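Local coordinates for uncharacterized NTF2-like protein (Cytophaga hutchinsonii ATCC 33406, PDB 3F14), which is of unknown function but has the NTF2-like, SnoaL-type fold, whose cone-shaped pocket probably binds a small molecule, at residues H12-D17 against Y93-R98; D17-Y22 against K51-M56; N26-W31 against T103-T108. All blocks are in the same frame, centred on the assembly; numbering follows the deposited sequence. Where two conformers were deposited one is given.

Interaction 1 (H12-D17 against Y93-R98); sequences HFSSGD and YCDIYR. With TRS (2-amino-2-hydroxymethyl-propane-1,3-diol), chain B.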
loop_
_atom_site.group_PDB
_atom_site.type_symbol
_atom_site.label_atom_id
_atom_site.label_comp_id
_atom_site.label_asym_id
_atom_site.label_seq_id
_atom_site.Cartn_x
_atom_site.Cartn_y
_atom_site.Cartn_z
ATOM N N HIS A 12 -11.477 -11.651 2.443
ATOM C CA HIS A 12 -12.866 -11.246 2.637
ATOM C C HIS A 12 -13.006 -9.768 2.897
ATOM O O HIS A 12 -13.795 -9.095 2.253
ATOM C CB HIS A 12 -13.493 -12.004 3.802
ATOM C CG HIS A 12 -13.961 -13.375 3.445
ATOM N ND1 HIS A 12 -13.220 -14.511 3.706
ATOM C CD2 HIS A 12 -15.104 -13.785 2.849
ATOM C CE1 HIS A 12 -13.905 -15.575 3.302
ATOM N NE2 HIS A 12 -15.049 -15.161 2.777
ATOM N N PHE A 13 -12.190 -9.198 3.796
ATOM C CA PHE A 13 -12.323 -7.768 4.069
ATOM C C PHE A 13 -11.985 -6.936 2.828
ATOM O O PHE A 13 -12.722 -6.018 2.489
ATOM C CB PHE A 13 -11.436 -7.342 5.268
ATOM C CG PHE A 13 -11.716 -5.915 5.744
ATOM C CD1 PHE A 13 -11.160 -4.816 5.135
ATOM C CD2 PHE A 13 -12.586 -5.714 6.829
ATOM C CE1 PHE A 13 -11.475 -3.538 5.545
ATOM C CE2 PHE A 13 -12.876 -4.453 7.267
ATOM C CZ PHE A 13 -12.353 -3.350 6.613
ATOM N N SER A 14 -10.890 -7.273 2.134
ATOM C CA SER A 14 -10.453 -6.461 1.004
ATOM C C SER A 14 -11.464 -6.472 -0.148
ATOM O O SER A 14 -11.586 -5.519 -0.885
ATOM C CB SER A 14 -9.063 -6.895 0.511
ATOM O OG SER A 14 -8.030 -6.334 1.363
ATOM N N SER A 15 -12.161 -7.591 -0.304
ATOM C CA SER A 15 -13.147 -7.740 -1.362
ATOM C C SER A 15 -14.518 -7.151 -0.945
ATOM O O SER A 15 -15.481 -7.199 -1.737
ATOM C CB SER A 15 -13.246 -9.223 -1.827
ATOM O OG SER A 15 -13.699 -10.001 -0.785
ATOM N N GLY A 16 -14.608 -6.516 0.227
ATOM C CA GLY A 16 -15.825 -5.847 0.684
ATOM C C GLY A 16 -16.805 -6.660 1.463
ATOM O O GLY A 16 -17.854 -6.131 1.814
ATOM N N ASP A 17 -16.486 -7.911 1.730
ATOM C CA ASP A 17 -17.353 -8.805 2.458
ATOM C C ASP A 17 -17.048 -8.671 3.938
ATOM O O ASP A 17 -16.651 -9.620 4.607
ATOM C CB ASP A 17 -17.196 -10.263 2.000
ATOM C CG ASP A 17 -18.292 -11.190 2.549
ATOM O OD1 ASP A 17 -19.217 -10.703 3.238
ATOM O OD2 ASP A 17 -18.150 -12.429 2.329
ATOM N N TYR A 93 -6.690 -0.117 -4.665
ATOM C CA TYR A 93 -6.456 -0.165 -3.230
ATOM C C TYR A 93 -5.310 -1.063 -2.809
ATOM O O TYR A 93 -4.979 -2.053 -3.448
ATOM C CB TYR A 93 -7.757 -0.571 -2.441
ATOM C CG TYR A 93 -8.364 -1.895 -2.821
ATOM C CD1 TYR A 93 -7.882 -3.118 -2.319
ATOM C CD2 TYR A 93 -9.470 -1.941 -3.655
ATOM C CE1 TYR A 93 -8.458 -4.316 -2.693
ATOM C CE2 TYR A 93 -10.080 -3.132 -3.976
ATOM C CZ TYR A 93 -9.583 -4.322 -3.516
ATOM O OH TYR A 93 -10.210 -5.500 -3.916
ATOM N N CYS A 94 -4.708 -0.665 -1.702
ATOM C CA CYS A 94 -3.727 -1.462 -1.003
ATOM C C CYS A 94 -4.161 -1.475 0.475
ATOM O O CYS A 94 -4.181 -0.437 1.118
ATOM C CB CYS A 94 -2.327 -0.868 -1.158
ATOM S SG CYS A 94 -1.080 -1.810 -0.225
ATOM N N ASP A 95 -4.508 -2.663 0.971
ATOM C CA ASP A 95 -4.963 -2.884 2.346
ATOM C C ASP A 95 -3.904 -3.635 3.107
ATOM O O ASP A 95 -3.468 -4.716 2.698
ATOM C CB ASP A 95 -6.264 -3.668 2.383
ATOM C CG ASP A 95 -7.420 -2.962 1.699
ATOM O OD1 ASP A 95 -7.544 -1.724 1.767
ATOM O OD2 ASP A 95 -8.294 -3.677 1.060
ATOM N N ILE A 96 -3.514 -3.093 4.265
ATOM C CA ILE A 96 -2.457 -3.662 5.101
ATOM C C ILE A 96 -3.059 -4.085 6.445
ATOM O O ILE A 96 -3.667 -3.255 7.139
ATOM C CB ILE A 96 -1.332 -2.632 5.353
ATOM C CG1 ILE A 96 -0.765 -2.143 4.038
ATOM C CG2 ILE A 96 -0.247 -3.213 6.281
ATOM C CD1 ILE A 96 0.300 -1.015 4.164
ATOM N N TYR A 97 -2.945 -5.372 6.775
ATOM C CA TYR A 97 -3.512 -5.916 8.002
ATOM C C TYR A 97 -2.429 -6.270 8.968
ATOM O O TYR A 97 -1.456 -6.916 8.588
ATOM C CB TYR A 97 -4.329 -7.193 7.687
ATOM C CG TYR A 97 -5.467 -7.001 6.703
ATOM C CD1 TYR A 97 -5.229 -6.975 5.329
ATOM C CD2 TYR A 97 -6.777 -6.827 7.125
ATOM C CE1 TYR A 97 -6.217 -6.749 4.419
ATOM C CE2 TYR A 97 -7.775 -6.605 6.232
ATOM C CZ TYR A 97 -7.509 -6.589 4.865
ATOM O OH TYR A 97 -8.504 -6.324 3.971
ATOM N N ARG A 98 -2.589 -5.867 10.210
ATOM C CA ARG A 98 -1.729 -6.356 11.283
ATOM C C ARG A 98 -2.612 -7.156 12.196
ATOM O O ARG A 98 -3.618 -6.667 12.721
ATOM C CB ARG A 98 -1.092 -5.235 12.077
ATOM C CG ARG A 98 -0.131 -5.743 13.197
ATOM C CD ARG A 98 0.512 -4.631 14.040
HETATM C C TRS B . -11.444 -1.843 0.381
HETATM C C1 TRS B . -10.566 -0.836 1.170
HETATM C C2 TRS B . -12.237 -1.171 -0.731
HETATM C C3 TRS B . -12.427 -2.523 1.320
HETATM N N TRS B . -10.578 -2.853 -0.245
HETATM O O1 TRS B . -9.399 -0.486 0.440
HETATM O O2 TRS B . -11.365 -0.492 -1.609
HETATM O O3 TRS B . -11.700 -3.393 2.141
#
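S14 OG stands between two side chains of strand 88-100 and is bonded to both. It accepts from Y97 OH at 2.7 Å and donates to D95 OD2, also at 2.7 Å, using the carboxylate lone pair that faces away from OD1. A chi1 of -80° sets OG beside the backbone N of S14 and anti to its carbonyl carbon; there it lies at the edge of the Y97 ring, in its plane. The two bonds thus run in one direction, from tyrosine to serine to aspartate.

A Tris molecule, probably from the crystallisation liquor, occupies the next layer. Its amine N donates to D95 OD2 at 2.8 Å and to S14 O at 2.9 Å, while its O1 donates to D95 OD1 at 2.6 Å. The same amine lies 3.3 Å above the plane of the Y93 ring, over its centre, a position that suits a cation-pi interaction if the amine is protonated. Tris O3 donates to F13 O, so two carbonyls from the last helical turn are engaged as well. F13 packs its CB 3.9 Å from CE2 of Y97, the two side chains crossing obliquely with ring planes at 82°.

Second-shell bonds position these groups: S109 OG bonds D95 OD1, and N63 OD1 bonds Y93 OH. The chain leaves the helix at G16, which has positive phi (89°), and two bonds lead back into the last turn, a Schellman motif. A helix end laid over a curved sheet, with polar and aromatic side chains around a bound small molecule, is characteristic of the NTF2-like pocket, consistent with a ligand-binding or active site here.

Interaction 2 (D17-Y22 against K51-M56); sequences DFPAVY and KMLPEM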
loop_
_atom_site.group_PDB
_atom_site.type_symbol
_atom_site.label_atom_id
_atom_site.label_comp_id
_atom_site.label_asym_id
_atom_site.label_seq_id
_atom_site.Cartn_x
_atom_site.Cartn_y
_atom_site.Cartn_z
ATOM N N ASP A 17 -16.486 -7.911 1.730
ATOM C CA ASP A 17 -17.353 -8.805 2.458
ATOM C C ASP A 17 -17.048 -8.671 3.938
ATOM O O ASP A 17 -16.651 -9.620 4.607
ATOM C CB ASP A 17 -17.196 -10.263 2.000
ATOM C CG ASP A 17 -18.292 -11.190 2.549
ATOM O OD1 ASP A 17 -19.217 -10.703 3.238
ATOM O OD2 ASP A 17 -18.150 -12.429 2.329
ATOM N N PHE A 18 -17.278 -7.473 4.454
ATOM C CA PHE A 18 -16.920 -7.179 5.837
ATOM C C PHE A 18 -17.626 -8.093 6.862
ATOM O O PHE A 18 -16.970 -8.562 7.809
ATOM C CB PHE A 18 -17.226 -5.734 6.194
ATOM C CG PHE A 18 -16.732 -4.707 5.189
ATOM C CD1 PHE A 18 -15.430 -4.645 4.754
ATOM C CD2 PHE A 18 -17.586 -3.701 4.784
ATOM C CE1 PHE A 18 -15.022 -3.640 3.905
ATOM C CE2 PHE A 18 -17.166 -2.696 3.931
ATOM C CZ PHE A 18 -15.871 -2.667 3.506
ATOM N N PRO A 19 -18.930 -8.354 6.688
ATOM C CA PRO A 19 -19.645 -9.166 7.706
ATOM C C PRO A 19 -19.032 -10.540 7.940
ATOM O O PRO A 19 -19.179 -11.068 9.026
ATOM C CB PRO A 19 -21.068 -9.244 7.157
ATOM C CG PRO A 19 -21.187 -8.040 6.305
ATOM C CD PRO A 19 -19.867 -7.872 5.658
ATOM N N ALA A 20 -18.355 -11.114 6.957
ATOM C CA ALA A 20 -17.686 -12.414 7.141
ATOM C C ALA A 20 -16.567 -12.370 8.165
ATOM O O ALA A 20 -16.158 -13.420 8.659
ATOM C CB ALA A 20 -17.142 -12.956 5.783
ATOM N N VAL A 21 -16.061 -11.182 8.503
ATOM C CA VAL A 21 -14.906 -11.115 9.403
ATOM C C VAL A 21 -15.099 -10.243 10.636
ATOM O O VAL A 21 -14.159 -10.077 11.426
ATOM C CB VAL A 21 -13.599 -10.720 8.637
ATOM C CG1 VAL A 21 -13.270 -11.778 7.597
ATOM C CG2 VAL A 21 -13.743 -9.380 7.970
ATOM N N TYR A 22 -16.300 -9.707 10.855
ATOM C CA TYR A 22 -16.530 -8.932 12.091
ATOM C C TYR A 22 -16.145 -9.694 13.371
ATOM O O TYR A 22 -15.595 -9.090 14.305
ATOM C CB TYR A 22 -17.992 -8.515 12.209
ATOM C CG TYR A 22 -18.491 -7.540 11.172
ATOM C CD1 TYR A 22 -17.638 -6.685 10.508
ATOM C CD2 TYR A 22 -19.857 -7.444 10.917
ATOM C CE1 TYR A 22 -18.133 -5.817 9.554
ATOM C CE2 TYR A 22 -20.350 -6.558 9.985
ATOM C CZ TYR A 22 -19.465 -5.760 9.306
ATOM O OH TYR A 22 -19.933 -4.887 8.373
ATOM N N LYS A 51 -22.395 0.739 7.345
ATOM C CA LYS A 51 -22.863 1.909 6.586
ATOM C C LYS A 51 -22.376 1.821 5.133
ATOM O O LYS A 51 -23.131 2.116 4.190
ATOM C CB LYS A 51 -22.381 3.171 7.289
ATOM C CG LYS A 51 -22.658 4.501 6.637
ATOM C CD LYS A 51 -22.359 5.650 7.620
ATOM C CE LYS A 51 -22.176 6.994 6.931
ATOM N NZ LYS A 51 -23.031 7.134 5.703
HETATM N N MSE A 52 -21.140 1.337 4.949
HETATM C CA MSE A 52 -20.420 1.203 3.628
HETATM C C MSE A 52 -20.843 -0.007 2.784
HETATM O O MSE A 52 -20.683 0.006 1.561
HETATM C CB MSE A 52 -18.862 1.143 3.819
HETATM C CG MSE A 52 -17.960 1.238 2.501
HETATM SE SE MSE A 52 -16.107 1.256 2.783
HETATM C CE MSE A 52 -15.996 2.901 3.729
ATOM N N LEU A 53 -21.379 -1.044 3.422
ATOM C CA LEU A 53 -21.683 -2.321 2.810
ATOM C C LEU A 53 -22.535 -2.230 1.538
ATOM O O LEU A 53 -22.179 -2.875 0.535
ATOM C CB LEU A 53 -22.299 -3.272 3.830
ATOM C CG LEU A 53 -22.424 -4.737 3.422
ATOM C CD1 LEU A 53 -21.098 -5.387 3.027
ATOM C CD2 LEU A 53 -23.102 -5.508 4.551
ATOM N N PRO A 54 -23.605 -1.431 1.511
ATOM C CA PRO A 54 -24.354 -1.380 0.236
ATOM C C PRO A 54 -23.515 -0.900 -0.940
ATOM O O PRO A 54 -23.688 -1.406 -2.073
ATOM C CB PRO A 54 -25.483 -0.388 0.534
ATOM C CG PRO A 54 -25.598 -0.379 2.023
ATOM C CD PRO A 54 -24.242 -0.641 2.577
ATOM N N GLU A 55 -22.624 0.066 -0.737
ATOM C CA GLU A 55 -21.703 0.510 -1.791
ATOM C C GLU A 55 -20.833 -0.613 -2.256
ATOM O O GLU A 55 -20.570 -0.739 -3.452
ATOM C CB GLU A 55 -20.823 1.663 -1.348
ATOM C CG GLU A 55 -20.134 2.278 -2.536
ATOM C CD GLU A 55 -19.176 3.374 -2.177
ATOM O OE1 GLU A 55 -18.806 3.489 -0.985
ATOM O OE2 GLU A 55 -18.799 4.095 -3.131
HETATM N N MSE A 56 -20.334 -1.450 -1.358
HETATM C CA MSE A 56 -19.532 -2.612 -1.755
HETATM C C MSE A 56 -20.364 -3.642 -2.546
HETATM O O MSE A 56 -19.876 -4.142 -3.572
HETATM C CB MSE A 56 -18.976 -3.287 -0.515
HETATM C CG MSE A 56 -18.001 -2.434 0.307
HETATM SE SE MSE A 56 -16.392 -1.881 -0.514
HETATM C CE MSE A 56 -16.876 -0.278 -1.379
#
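F18 presents the CE2-CZ end of its ring to helix 42-57, where two selenomethionines one turn apart, M52 and M56, receive it. The closest approach of F18 is apolar: M56 CG comes to 3.7 Å from F18 CE2, the two side chains crossing at about a right angle. L53 adds a looser contact, its CD1 lying 4.3 Å from F18 CD2.

The selenium of M56 also makes a Met-aromatic contact, 5.2 Å from the F18 ring centroid and oblique to the ring, 56° from its normal. In the conformer given, SE of M52 makes a second at the same distance, 73° from the normal. In this SnoaL-like fold the contact joins the turn after helix 2-14 to helix 42-57; F18 also meets the ring of F13, and its side chain lies about 4 Å from the bound Tris, so the aromatic lines the pocket.

Nearer the surface the packing is purely aliphatic. P19 and L53 reach toward each other tip to tip, with CG of the proline 3.6 Å from CD2 of the leucine. No hydrogen bond links the two segments, although Y22 OH, within 17-22, bonds OD1 of N50, just before 51-56 on the same helix.

Interaction 3 (N26-W31 against T103-T108); sequences NDIIEW and TIKTIT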
loop_
_atom_site.group_PDB
_atom_site.type_symbol
_atom_site.label_atom_id
_atom_site.label_comp_id
_atom_site.label_asym_id
_atom_site.label_seq_id
_atom_site.Cartn_x
_atom_site.Cartn_y
_atom_site.Cartn_z
ATOM N N ASN A 26 -10.349 -7.382 16.477
ATOM C CA ASN A 26 -9.920 -7.132 17.855
ATOM C C ASN A 26 -10.865 -6.121 18.514
ATOM O O ASN A 26 -11.367 -5.205 17.875
ATOM C CB ASN A 26 -8.477 -6.647 17.846
ATOM C CG ASN A 26 -7.826 -6.670 19.211
ATOM O OD1 ASN A 26 -7.956 -5.728 19.989
ATOM N ND2 ASN A 26 -7.126 -7.759 19.507
ATOM N N ASP A 27 -11.034 -6.222 19.830
ATOM C CA ASP A 27 -11.866 -5.265 20.575
ATOM C C ASP A 27 -11.446 -3.811 20.279
ATOM O O ASP A 27 -12.314 -2.941 20.252
ATOM C CB ASP A 27 -11.793 -5.543 22.076
ATOM C CG ASP A 27 -12.588 -6.760 22.471
ATOM O OD1 ASP A 27 -13.755 -6.863 22.016
ATOM O OD2 ASP A 27 -12.036 -7.613 23.180
ATOM N N ILE A 28 -10.162 -3.560 20.089
ATOM C CA ILE A 28 -9.685 -2.185 19.838
ATOM C C ILE A 28 -9.123 -2.014 18.436
ATOM O O ILE A 28 -8.238 -1.221 18.216
ATOM C CB ILE A 28 -8.725 -1.679 20.949
ATOM C CG1 ILE A 28 -7.490 -2.574 21.054
ATOM C CG2 ILE A 28 -9.491 -1.622 22.298
ATOM C CD1 ILE A 28 -6.365 -1.960 21.950
ATOM N N ILE A 29 -9.656 -2.776 17.505
ATOM C CA ILE A 29 -9.312 -2.621 16.095
ATOM C C ILE A 29 -9.336 -1.175 15.658
ATOM O O ILE A 29 -10.186 -0.408 16.051
ATOM C CB ILE A 29 -10.248 -3.468 15.218
ATOM C CG1 ILE A 29 -9.855 -3.394 13.705
ATOM C CG2 ILE A 29 -11.743 -3.059 15.368
ATOM C CD1 ILE A 29 -10.593 -4.440 12.816
ATOM N N GLU A 30 -8.392 -0.797 14.791
ATOM C CA GLU A 30 -8.454 0.503 14.147
ATOM C C GLU A 30 -8.412 0.290 12.630
ATOM O O GLU A 30 -7.653 -0.548 12.156
ATOM C CB GLU A 30 -7.262 1.378 14.548
ATOM C CG GLU A 30 -7.250 1.632 16.011
ATOM C CD GLU A 30 -6.211 2.671 16.463
ATOM O OE1 GLU A 30 -5.543 3.286 15.592
ATOM O OE2 GLU A 30 -6.082 2.805 17.702
ATOM N N TRP A 31 -9.220 1.049 11.904
ATOM C CA TRP A 31 -9.171 1.124 10.450
ATOM C C TRP A 31 -8.757 2.522 10.077
ATOM O O TRP A 31 -9.506 3.465 10.251
ATOM C CB TRP A 31 -10.501 0.764 9.810
ATOM C CG TRP A 31 -10.458 0.614 8.286
ATOM C CD1 TRP A 31 -9.364 0.535 7.515
ATOM C CD2 TRP A 31 -11.576 0.416 7.400
ATOM N NE1 TRP A 31 -9.717 0.346 6.204
ATOM C CE2 TRP A 31 -11.075 0.256 6.095
ATOM C CE3 TRP A 31 -12.958 0.341 7.586
ATOM C CZ2 TRP A 31 -11.910 0.069 4.980
ATOM C CZ3 TRP A 31 -13.791 0.176 6.473
ATOM C CH2 TRP A 31 -13.267 0.013 5.198
ATOM N N THR A 103 -6.885 -12.229 15.580
ATOM C CA THR A 103 -7.739 -11.066 15.505
ATOM C C THR A 103 -7.077 -10.026 14.613
ATOM O O THR A 103 -5.843 -9.991 14.517
ATOM C CB THR A 103 -8.054 -10.453 16.890
ATOM O OG1 THR A 103 -6.874 -9.817 17.421
ATOM C CG2 THR A 103 -8.614 -11.578 17.833
ATOM N N ILE A 104 -7.903 -9.212 13.966
ATOM C CA ILE A 104 -7.383 -8.071 13.177
ATOM C C ILE A 104 -7.170 -6.960 14.166
ATOM O O ILE A 104 -8.148 -6.476 14.784
ATOM C CB ILE A 104 -8.333 -7.570 12.102
ATOM C CG1 ILE A 104 -8.731 -8.697 11.124
ATOM C CG2 ILE A 104 -7.690 -6.405 11.379
ATOM C CD1 ILE A 104 -9.799 -8.225 10.104
ATOM N N LYS A 105 -5.926 -6.519 14.309
ATOM C CA LYS A 105 -5.595 -5.433 15.202
ATOM C C LYS A 105 -5.690 -4.061 14.527
ATOM O O LYS A 105 -6.276 -3.097 15.061
ATOM C CB LYS A 105 -4.199 -5.648 15.798
ATOM C CG LYS A 105 -3.860 -4.730 16.918
ATOM C CD LYS A 105 -4.721 -4.982 18.157
ATOM C CE LYS A 105 -4.300 -4.133 19.373
ATOM N NZ LYS A 105 -2.908 -4.450 19.787
ATOM N N THR A 106 -5.133 -3.987 13.327
ATOM C CA THR A 106 -5.224 -2.769 12.510
ATOM C C THR A 106 -5.393 -3.109 11.053
ATOM O O THR A 106 -4.894 -4.131 10.577
ATOM C CB THR A 106 -4.014 -1.833 12.666
ATOM O OG1 THR A 106 -2.858 -2.451 12.113
ATOM C CG2 THR A 106 -3.731 -1.493 14.128
ATOM N N ILE A 107 -6.123 -2.232 10.347
ATOM C CA ILE A 107 -6.244 -2.225 8.901
ATOM C C ILE A 107 -5.837 -0.821 8.447
ATOM O O ILE A 107 -6.310 0.147 9.022
ATOM C CB ILE A 107 -7.670 -2.535 8.402
ATOM C CG1 ILE A 107 -8.213 -3.785 9.107
ATOM C CG2 ILE A 107 -7.624 -2.654 6.847
ATOM C CD1 ILE A 107 -9.670 -4.097 8.760
ATOM N N THR A 108 -4.944 -0.726 7.452
ATOM C CA THR A 108 -4.563 0.556 6.847
ATOM C C THR A 108 -4.864 0.478 5.355
ATOM O O THR A 108 -4.359 -0.443 4.700
ATOM C CB THR A 108 -3.080 0.845 7.084
ATOM O OG1 THR A 108 -2.767 0.766 8.488
ATOM C CG2 THR A 108 -2.724 2.271 6.561
HETATM O O HOH W 1 -5.647 -1.615 17.358
#
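N26 is bonded to strand 103-111 through both backbone and side chain. Its ND2 donates to T103 OG1 at 2.9 Å, almost straight (175°) and with the hydroxyl oxygen in the amide plane; its backbone N donates to I104 O at 2.9 Å. T103 OG1 is also bonded to E100 O. The other end of the amide is used locally: N26 OD1 accepts from I28 N, an Asx turn that fixes the carboxamide across the type I turn from N26 to I29.

Past this corner the strands run parallel, their axes 17° apart. E30 supplies both bonds of the ladder, its N donating to K105 O at 3.1 Å and its O accepting from I107 N at 2.9 Å. K105 O is shared, since it also takes a proton from a water that donates to I28 O, and I29 CA approaches it at 3.2 Å.

K105 folds back over the corner. Its chain runs beside N26 and I28, pointing the same way as each, with CD 3.7 Å from N26 CG and CE against I28 CG1, while its NZ forms a salt bridge to E100. On the inner face I29 and I104 lie side by side, CD1 of the former 3.8 Å from CG2 of the latter. The indole of W31 crosses I107 obliquely: CD1 packs 3.6 Å from I107 CB, and NE1 bonds S109 OG.

K105 and T106 both stand opposite R98, a classic beta bulge in strand 103-111. This bulged strand, paired in parallel with 29-33 and antiparallel with 88-100, belongs to the strongly curved mixed sheet of the NTF2-like fold, with W31 on its pocket side.

Overall arrangement
Side chains from all three contacts lie around the bound Tris, consistent with one pocket. Interactions 1 and 2 share D17 and lie about 11 Å apart between centres; F13 CE2 meets F18 CD1 at 3.6 Å, carrying the packing from the helix end into the following turn. Interaction 3 is joined to interaction 1 through the sheet, with I96 N and T108 O 2.8 Å apart in a probable hydrogen bond, and through the core, where F13 CZ lies 3.5 Å from I107 CD1. W31 links interaction 3 to interaction 2: its CH2 lies 4.1 Å from F18 CZ. The Tris is about 4 Å from the side chains of both F18 and W31.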